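Local coordinates for putative exported protein (Bordetella pertussis Tohama I, PDB 2PFY) that binds pyroglutamic acid in the periplasm, probably delivering it to a tripartite ATP-independent (TRAP) transporter as its DctP-family solute receptor, at residues Ser3-Glu9 with Val60-Leu66; Lys52-Gln56 with Lys109-Val113. All blocks are in the same frame, centred on the assembly; numbering follows the deposited sequence.

Interaction 1 of 2, residues Ser3-Glu9 with Val60-Leu66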
ATOM      1  N   SER A   3     -10.545  -6.378 -24.727  1.00 25.95           N
ATOM      2  CA  SER A   3     -11.053  -6.368 -23.349  1.00 25.77           C
ATOM      3  C   SER A   3     -10.000  -6.928 -22.416  1.00 24.31           C
ATOM      4  O   SER A   3      -9.475  -8.025 -22.661  1.00 23.49           O
ATOM      5  CB  SER A   3     -12.293  -7.255 -23.197  1.00 26.81           C
ATOM      6  OG  SER A   3     -13.167  -7.054 -24.276  1.00 30.40           O
ATOM      7  N   TRP A   4      -9.750  -6.215 -21.320  1.00 22.58           N
ATOM      8  CA  TRP A   4      -8.815  -6.605 -20.264  1.00 22.75           C
ATOM      9  C   TRP A   4      -9.631  -6.785 -18.998  1.00 22.25           C
ATOM     10  O   TRP A   4     -10.554  -5.993 -18.743  1.00 20.46           O
ATOM     11  CB  TRP A   4      -8.071  -5.359 -19.854  1.00 25.56           C
ATOM     12  CG  TRP A   4      -6.721  -5.082 -20.143  1.00 28.27           C
ATOM     13  CD1 TRP A   4      -5.913  -4.176 -19.442  1.00 31.05           C
ATOM     14  CD2 TRP A   4      -5.962  -5.544 -21.184  1.00 26.15           C
ATOM     15  NE1 TRP A   4      -4.692  -4.123 -19.979  1.00 23.62           N
ATOM     16  CE2 TRP A   4      -4.697  -4.944 -21.071  1.00 27.50           C
ATOM     17  CE3 TRP A   4      -6.194  -6.430 -22.208  1.00 26.29           C
ATOM     18  CZ2 TRP A   4      -3.694  -5.214 -21.939  1.00 23.65           C
ATOM     19  CZ3 TRP A   4      -5.227  -6.675 -23.024  1.00 26.12           C
ATOM     20  CH2 TRP A   4      -3.984  -6.082 -22.903  1.00 30.91           C
ATOM     21  N   THR A   5      -9.209  -7.698 -18.133  1.00 20.25           N
ATOM     22  CA  THR A   5      -9.755  -7.755 -16.787  1.00 20.76           C
ATOM     23  C   THR A   5      -8.692  -7.286 -15.813  1.00 21.20           C
ATOM     24  O   THR A   5      -7.514  -7.642 -15.924  1.00 19.01           O
ATOM     25  CB  THR A   5     -10.201  -9.197 -16.406  1.00 20.85           C
ATOM     26  OG1 THR A   5     -11.232  -9.606 -17.326  1.00 21.36           O
ATOM     27  CG2 THR A   5     -10.780  -9.230 -14.951  1.00 20.28           C
HETATM   28  N   MSE A   6      -9.113  -6.451 -14.874  1.00 20.44           N
HETATM   29  CA  MSE A   6      -8.218  -5.932 -13.885  1.00 21.58           C
HETATM   30  C   MSE A   6      -8.650  -6.396 -12.490  1.00 18.36           C
HETATM   31  O   MSE A   6      -9.847  -6.433 -12.177  1.00 18.65           O
HETATM   32  CB  MSE A   6      -8.214  -4.398 -13.943  1.00 20.28           C
HETATM   33  CG  MSE A   6      -7.310  -3.719 -12.900  1.00 23.03           C
HETATM   34 SE   MSE A   6      -7.175  -1.781 -13.288  1.00 33.79          SE
HETATM   35  CE  MSE A   6      -6.416  -1.680 -14.981  1.00 40.30           C
ATOM     36  N   THR A   7      -7.669  -6.703 -11.652  1.00 16.42           N
ATOM     37  CA  THR A   7      -7.961  -6.949 -10.236  1.00 16.30           C
ATOM     38  C   THR A   7      -7.572  -5.688  -9.466  1.00 16.35           C
ATOM     39  O   THR A   7      -6.542  -5.060  -9.748  1.00 16.19           O
ATOM     40  CB  THR A   7      -7.234  -8.216  -9.688  1.00 15.64           C
ATOM     41  OG1 THR A   7      -7.547  -8.392  -8.288  1.00 16.39           O
ATOM     42  CG2 THR A   7      -5.684  -8.082  -9.839  1.00 13.98           C
ATOM     43  N   ALA A   8      -8.392  -5.319  -8.491  1.00 16.87           N
ATOM     44  CA  ALA A   8      -8.062  -4.269  -7.521  1.00 15.95           C
ATOM     45  C   ALA A   8      -8.261  -4.841  -6.134  1.00 17.02           C
ATOM     46  O   ALA A   8      -9.194  -5.636  -5.874  1.00 17.28           O
ATOM     47  CB  ALA A   8      -8.946  -3.039  -7.717  1.00 15.78           C
ATOM     48  N   GLU A   9      -7.373  -4.440  -5.238  1.00 16.58           N
ATOM     49  CA  GLU A   9      -7.258  -5.024  -3.899  1.00 18.09           C
ATOM     50  C   GLU A   9      -8.425  -4.686  -2.929  1.00 17.25           C
ATOM     51  O   GLU A   9      -8.931  -5.534  -2.186  1.00 15.91           O
ATOM     52  CB  GLU A   9      -5.974  -4.458  -3.324  1.00 19.00           C
ATOM     53  CG  GLU A   9      -5.138  -5.402  -2.621  1.00 21.94           C
ATOM     54  CD  GLU A   9      -3.937  -4.726  -2.042  1.00 19.87           C
ATOM     55  OE1 GLU A   9      -2.827  -5.217  -2.252  1.00 19.30           O
ATOM     56  OE2 GLU A   9      -4.111  -3.713  -1.348  1.00 21.12           O
ATOM     57  N   VAL A  60      -5.176 -12.192 -15.114  1.00 18.29           N
ATOM     58  CA  VAL A  60      -5.624 -10.882 -15.486  1.00 17.73           C
ATOM     59  C   VAL A  60      -4.525 -10.272 -16.333  1.00 18.01           C
ATOM     60  O   VAL A  60      -3.363 -10.683 -16.248  1.00 17.81           O
ATOM     61  CB  VAL A  60      -5.883  -9.982 -14.206  1.00 17.98           C
ATOM     62  CG1 VAL A  60      -7.017 -10.588 -13.362  1.00 18.15           C
ATOM     63  CG2 VAL A  60      -4.646  -9.882 -13.341  1.00 16.34           C
ATOM     64  N   GLN A  61      -4.889  -9.259 -17.107  1.00 17.48           N
ATOM     65  CA  GLN A  61      -3.904  -8.505 -17.886  1.00 17.60           C
ATOM     66  C   GLN A  61      -3.280  -7.378 -17.114  1.00 17.97           C
ATOM     67  O   GLN A  61      -2.190  -6.890 -17.479  1.00 17.94           O
ATOM     68  CB  GLN A  61      -4.543  -7.963 -19.167  1.00 17.35           C
ATOM     69  CG  GLN A  61      -4.978  -9.038 -20.131  1.00 19.95           C
ATOM     70  CD  GLN A  61      -6.387  -9.514 -19.830  1.00 26.56           C
ATOM     71  OE1 GLN A  61      -6.992  -9.063 -18.886  1.00 24.96           O
ATOM     72  NE2 GLN A  61      -6.911 -10.475 -20.638  1.00 32.10           N
ATOM     73  N   ILE A  62      -3.938  -6.973 -16.013  1.00 17.27           N
ATOM     74  CA  ILE A  62      -3.492  -5.819 -15.276  1.00 16.48           C
ATOM     75  C   ILE A  62      -4.060  -5.914 -13.853  1.00 16.42           C
ATOM     76  O   ILE A  62      -5.150  -6.518 -13.620  1.00 16.55           O
ATOM     77  CB  ILE A  62      -3.938  -4.517 -16.032  1.00 16.76           C
ATOM     78  CG1 ILE A  62      -3.255  -3.257 -15.469  1.00 16.35           C
ATOM     79  CG2 ILE A  62      -5.524  -4.427 -16.120  1.00 16.19           C
ATOM     80  CD1 ILE A  62      -3.486  -1.963 -16.333  1.00 17.27           C
ATOM     81  N   GLY A  63      -3.349  -5.358 -12.888  1.00 17.29           N
ATOM     82  CA  GLY A  63      -3.878  -5.436 -11.527  1.00 18.75           C
ATOM     83  C   GLY A  63      -3.266  -4.404 -10.613  1.00 19.49           C
ATOM     84  O   GLY A  63      -2.168  -3.912 -10.856  1.00 18.25           O
ATOM     85  N   GLU A  64      -4.020  -4.073  -9.566  1.00 18.91           N
ATOM     86  CA  GLU A  64      -3.566  -3.192  -8.532  1.00 19.20           C
ATOM     87  C   GLU A  64      -3.171  -4.000  -7.284  1.00 18.93           C
ATOM     88  O   GLU A  64      -3.851  -4.969  -6.903  1.00 18.07           O
ATOM     89  CB  GLU A  64      -4.653  -2.126  -8.234  1.00 19.17           C
ATOM     90  CG  GLU A  64      -4.240  -1.119  -7.155  1.00 22.95           C
ATOM     91  CD  GLU A  64      -4.497  -1.650  -5.750  1.00 28.76           C
ATOM     92  OE1 GLU A  64      -5.559  -2.316  -5.556  1.00 30.58           O
ATOM     93  OE2 GLU A  64      -3.635  -1.429  -4.862  1.00 30.41           O
ATOM     94  N   VAL A  65      -2.044  -3.618  -6.676  1.00 18.45           N
ATOM     95  CA  VAL A  65      -1.552  -4.302  -5.462  1.00 19.46           C
ATOM     96  C   VAL A  65      -0.617  -3.384  -4.668  1.00 18.74           C
ATOM     97  O   VAL A  65       0.026  -2.470  -5.222  1.00 18.49           O
ATOM     98  CB  VAL A  65      -0.876  -5.708  -5.797  1.00 18.93           C
ATOM     99  CG1 VAL A  65       0.418  -5.535  -6.601  1.00 21.88           C
ATOM    100  CG2 VAL A  65      -0.628  -6.586  -4.543  1.00 18.63           C
ATOM    101  N   LEU A  66      -0.576  -3.633  -3.361  1.00 19.32           N
ATOM    102  CA  LEU A  66       0.367  -3.010  -2.456  1.00 19.12           C
ATOM    103  C   LEU A  66       1.769  -3.337  -2.962  1.00 19.92           C
ATOM    104  O   LEU A  66       2.107  -4.520  -3.144  1.00 20.14           O
ATOM    105  CB  LEU A  66       0.169  -3.610  -1.048  1.00 18.80           C
ATOM    106  CG  LEU A  66       1.004  -3.014   0.088  1.00 18.18           C
ATOM    107  CD1 LEU A  66       0.480  -1.600   0.439  1.00 19.33           C
ATOM    108  CD2 LEU A  66       1.011  -3.938   1.321  1.00 18.83           C
TER
HETATM  109  O   HOH W   1     -10.080 -10.819 -19.515  1.00 38.46           O
HETATM  110  O   HOH W   2      -5.854  -6.763  -6.549  1.00 17.43           O
HETATM  111  O   HOH W   3      -2.700  -1.530  -2.013  1.00 21.86           O
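Strands 3-7 and 62-66 run parallel, 9° apart with axes 4.6 Å from each other, as neighbours in the five-stranded sheet of a periplasmic-binding-protein lobe; strand 35-40 flanks the first on its other edge. Backbone bonds join the middle, Thr7 N to Ile62 O (3.2 Å) and Thr7 O to Glu64 N (2.7 Å), but side chains take over at both ends. Gln61, with chi1 m and a bend at chi2 (87°), turns its amide back so that OE1 accepts from Thr5 N (2.7 Å), while Gln61 N gives only a weak bond to Thr5 O (3.3 Å). Trp4 has chi1 between wells (-108°), and Gln61 CB lies over its five-membered ring, a CH-pi contact 3.6 Å from the centroid. Met6, modelled as selenomethionine and extended through chi1 and chi2 (both t) before chi3 (m) turns the methyl, lies with Ile62 on the face covered by Phe23 of helix 15-30. On the other face Thr7 CG2 fills the space beside Gly63: an ideal CB there would lie 2.6 Å from it. Beyond the bridges, Glu64 bends at chi2 (m) so that OE1 receives Glu9 N (2.8 Å), and Glu9 OE1 accepts from Leu66 N (3.0 Å). The carboxylates come close, Glu9 OE2 to Glu64 OE2 4.2 Å, with water 3 donating to both. Leu66 touches the bound pyroglutamate. Carboxylates in place of backbone carbonyls thus carry the pairing to the ligand site: Arg48, a pocket residue, offsets Glu9 through a salt bridge to OE1, while Glu64 is held by Ser209 OG, water 3 and Glu9 N.

Interaction 2 of 2, residues Lys52-Gln56 with Lys109-Val113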
ATOM      1  N   LYS A  52       0.713 -10.478  -8.276  1.00 20.79           N
ATOM      2  CA  LYS A  52       1.837 -10.395  -9.228  1.00 21.15           C
ATOM      3  C   LYS A  52       1.877 -11.601 -10.136  1.00 21.32           C
ATOM      4  O   LYS A  52       2.000 -11.480 -11.366  1.00 21.39           O
ATOM      5  CB  LYS A  52       3.184 -10.237  -8.516  1.00 22.58           C
ATOM      6  CG  LYS A  52       4.306  -9.908  -9.515  1.00 24.31           C
ATOM      7  CD  LYS A  52       5.667 -10.291  -8.960  1.00 30.62           C
ATOM      8  CE  LYS A  52       5.824 -11.767  -8.983  1.00 34.44           C
ATOM      9  NZ  LYS A  52       7.284 -12.084  -9.059  1.00 38.09           N
ATOM     10  N   ARG A  53       1.733 -12.773  -9.537  1.00 20.86           N
ATOM     11  CA  ARG A  53       1.760 -14.026 -10.277  1.00 20.81           C
ATOM     12  C   ARG A  53       0.565 -14.126 -11.196  1.00 19.84           C
ATOM     13  O   ARG A  53       0.715 -14.577 -12.317  1.00 18.62           O
ATOM     14  CB  ARG A  53       1.832 -15.203  -9.282  1.00 21.09           C
ATOM     15  CG  ARG A  53       1.983 -16.572  -9.889  1.00 27.51           C
ATOM     16  CD  ARG A  53       3.400 -16.738 -10.420  1.00 31.90           C
ATOM     17  NE  ARG A  53       3.684 -18.139 -10.689  1.00 35.03           N
ATOM     18  CZ  ARG A  53       4.388 -18.561 -11.729  1.00 36.30           C
ATOM     19  NH1 ARG A  53       4.842 -17.680 -12.607  1.00 33.59           N
ATOM     20  NH2 ARG A  53       4.593 -19.869 -11.911  1.00 39.28           N
ATOM     21  N   GLY A  54      -0.617 -13.670 -10.757  1.00 18.35           N
ATOM     22  CA  GLY A  54      -1.791 -13.655 -11.629  1.00 18.34           C
ATOM     23  C   GLY A  54      -1.609 -12.754 -12.853  1.00 19.24           C
ATOM     24  O   GLY A  54      -2.051 -13.092 -13.979  1.00 19.06           O
ATOM     25  N   VAL A  55      -0.948 -11.613 -12.656  1.00 18.37           N
ATOM     26  CA  VAL A  55      -0.658 -10.731 -13.792  1.00 18.53           C
ATOM     27  C   VAL A  55       0.366 -11.409 -14.726  1.00 19.15           C
ATOM     28  O   VAL A  55       0.173 -11.425 -15.946  1.00 19.48           O
ATOM     29  CB  VAL A  55      -0.163  -9.350 -13.335  1.00 18.39           C
ATOM     30  CG1 VAL A  55       0.384  -8.491 -14.538  1.00 18.98           C
ATOM     31  CG2 VAL A  55      -1.291  -8.556 -12.514  1.00 16.68           C
ATOM     32  N   GLN A  56       1.445 -11.950 -14.168  1.00 20.47           N
ATOM     33  CA  GLN A  56       2.473 -12.673 -14.981  1.00 23.03           C
ATOM     34  C   GLN A  56       1.898 -13.823 -15.808  1.00 22.80           C
ATOM     35  O   GLN A  56       2.264 -14.010 -16.998  1.00 21.99           O
ATOM     36  CB  GLN A  56       3.519 -13.295 -14.057  1.00 24.37           C
ATOM     37  CG  GLN A  56       4.675 -12.442 -13.753  1.00 28.12           C
ATOM     38  CD  GLN A  56       5.773 -13.205 -13.011  1.00 34.88           C
ATOM     39  OE1 GLN A  56       5.514 -14.195 -12.323  1.00 37.91           O
ATOM     40  NE2 GLN A  56       7.001 -12.734 -13.139  1.00 35.23           N
ATOM     41  N   LYS A 109      12.049  -7.108 -16.086  1.00 35.69           N
ATOM     42  CA  LYS A 109      12.782  -8.374 -16.142  1.00 37.30           C
ATOM     43  C   LYS A 109      11.867  -9.564 -15.829  1.00 36.75           C
ATOM     44  O   LYS A 109      12.179 -10.701 -16.159  1.00 37.24           O
ATOM     45  CB  LYS A 109      13.978  -8.355 -15.180  1.00 37.72           C
ATOM     46  CG  LYS A 109      15.158  -7.522 -15.668  1.00 41.46           C
ATOM     47  CD  LYS A 109      16.001  -6.995 -14.491  1.00 46.48           C
ATOM     48  CE  LYS A 109      16.582  -5.577 -14.781  1.00 50.67           C
ATOM     49  NZ  LYS A 109      16.661  -4.662 -13.557  1.00 53.62           N
ATOM     50  N   GLN A 110      10.718  -9.292 -15.223  1.00 35.91           N
ATOM     51  CA  GLN A 110       9.776 -10.347 -14.880  1.00 34.73           C
ATOM     52  C   GLN A 110       8.587 -10.434 -15.832  1.00 33.07           C
ATOM     53  O   GLN A 110       7.619 -11.148 -15.540  1.00 32.59           O
ATOM     54  CB  GLN A 110       9.254 -10.154 -13.450  1.00 36.04           C
ATOM     55  CG  GLN A 110      10.290 -10.338 -12.387  1.00 40.58           C
ATOM     56  CD  GLN A 110       9.728 -11.048 -11.193  1.00 46.72           C
ATOM     57  OE1 GLN A 110       9.308 -12.215 -11.275  1.00 50.26           O
ATOM     58  NE2 GLN A 110       9.708 -10.356 -10.065  1.00 49.50           N
ATOM     59  N   GLY A 111       8.627  -9.702 -16.944  1.00 31.13           N
ATOM     60  CA  GLY A 111       7.495  -9.706 -17.875  1.00 28.93           C
ATOM     61  C   GLY A 111       6.310  -8.865 -17.373  1.00 27.53           C
ATOM     62  O   GLY A 111       5.150  -9.137 -17.716  1.00 26.83           O
ATOM     63  N   ILE A 112       6.615  -7.838 -16.573  1.00 26.88           N
ATOM     64  CA  ILE A 112       5.589  -6.923 -16.028  1.00 26.14           C
ATOM     65  C   ILE A 112       5.880  -5.444 -16.315  1.00 25.24           C
ATOM     66  O   ILE A 112       7.008  -5.014 -16.169  1.00 25.02           O
ATOM     67  CB  ILE A 112       5.468  -7.103 -14.496  1.00 26.29           C
ATOM     68  CG1 ILE A 112       5.005  -8.521 -14.168  1.00 26.55           C
ATOM     69  CG2 ILE A 112       4.528  -6.025 -13.883  1.00 25.86           C
ATOM     70  CD1 ILE A 112       5.226  -8.907 -12.706  1.00 29.21           C
ATOM     71  N   VAL A 113       4.849  -4.669 -16.664  1.00 24.08           N
ATOM     72  CA  VAL A 113       4.969  -3.234 -16.895  1.00 24.34           C
ATOM     73  C   VAL A 113       4.351  -2.475 -15.708  1.00 24.65           C
ATOM     74  O   VAL A 113       3.197  -2.714 -15.355  1.00 23.66           O
ATOM     75  CB  VAL A 113       4.212  -2.805 -18.211  1.00 24.27           C
ATOM     76  CG1 VAL A 113       4.239  -1.310 -18.408  1.00 24.52           C
ATOM     77  CG2 VAL A 113       4.789  -3.526 -19.422  1.00 26.08           C
TER
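One glutamine side-chain oxygen serves two donors here: Gln110 OE1 accepts from Lys52 NZ (3.0 Å) and, weakly, from Gln56 NE2 (3.0 Å). Gln110 belongs to the Schellman motif that ends helix 89-108, in which Gly111, with positive phi, is the C-prime residue and the chain then turns into strand 112-119, an outermost strand of the five-stranded sheet. The contact therefore sets the side of the short helix 51-57 against a helix-to-strand turn. Lys52 and Gln56 are one helical turn apart, linked by the backbone bond Gln56 N to Lys52 O (2.9 Å), so both side chains extend to the same partner. Beneath these polar ends Ile112 points toward the helix, and its CD1 meets the aliphatic parts of both, 3.5 Å from Lys52 CG and 3.7 Å from Gln56 CG. Val55 O accepts a hydrogen bond from Asn214 ND2, at the end of strand 208-214, the neighbour of strand 112-119. The turn's main chain is held too, with Gln56 NE2 donating to Gln110 O at 2.9 Å.

Overall arrangement
Both interactions reach the same five-stranded sheet: residues 3-9 and 60-66 pair two inner strands, whereas 52-56 and 109-113 set a helix beside the start of an outermost strand. Interaction 1 is largely buried and runs toward the ligand; it combines backbone pairing with carboxylates and apolar side chains. Interaction 2 is smaller and partly exposed, with neutral amides and a lysine above one isoleucine. Helix 51-57 leads in the chain to strand 62-66, and the two contacts, whose centres lie 11 Å apart, touch directly where Val55 CG2 packs on Val60 CG2 (3.7 Å). Their segments alternate along the chain, and both contacts lie on the same side of its centre.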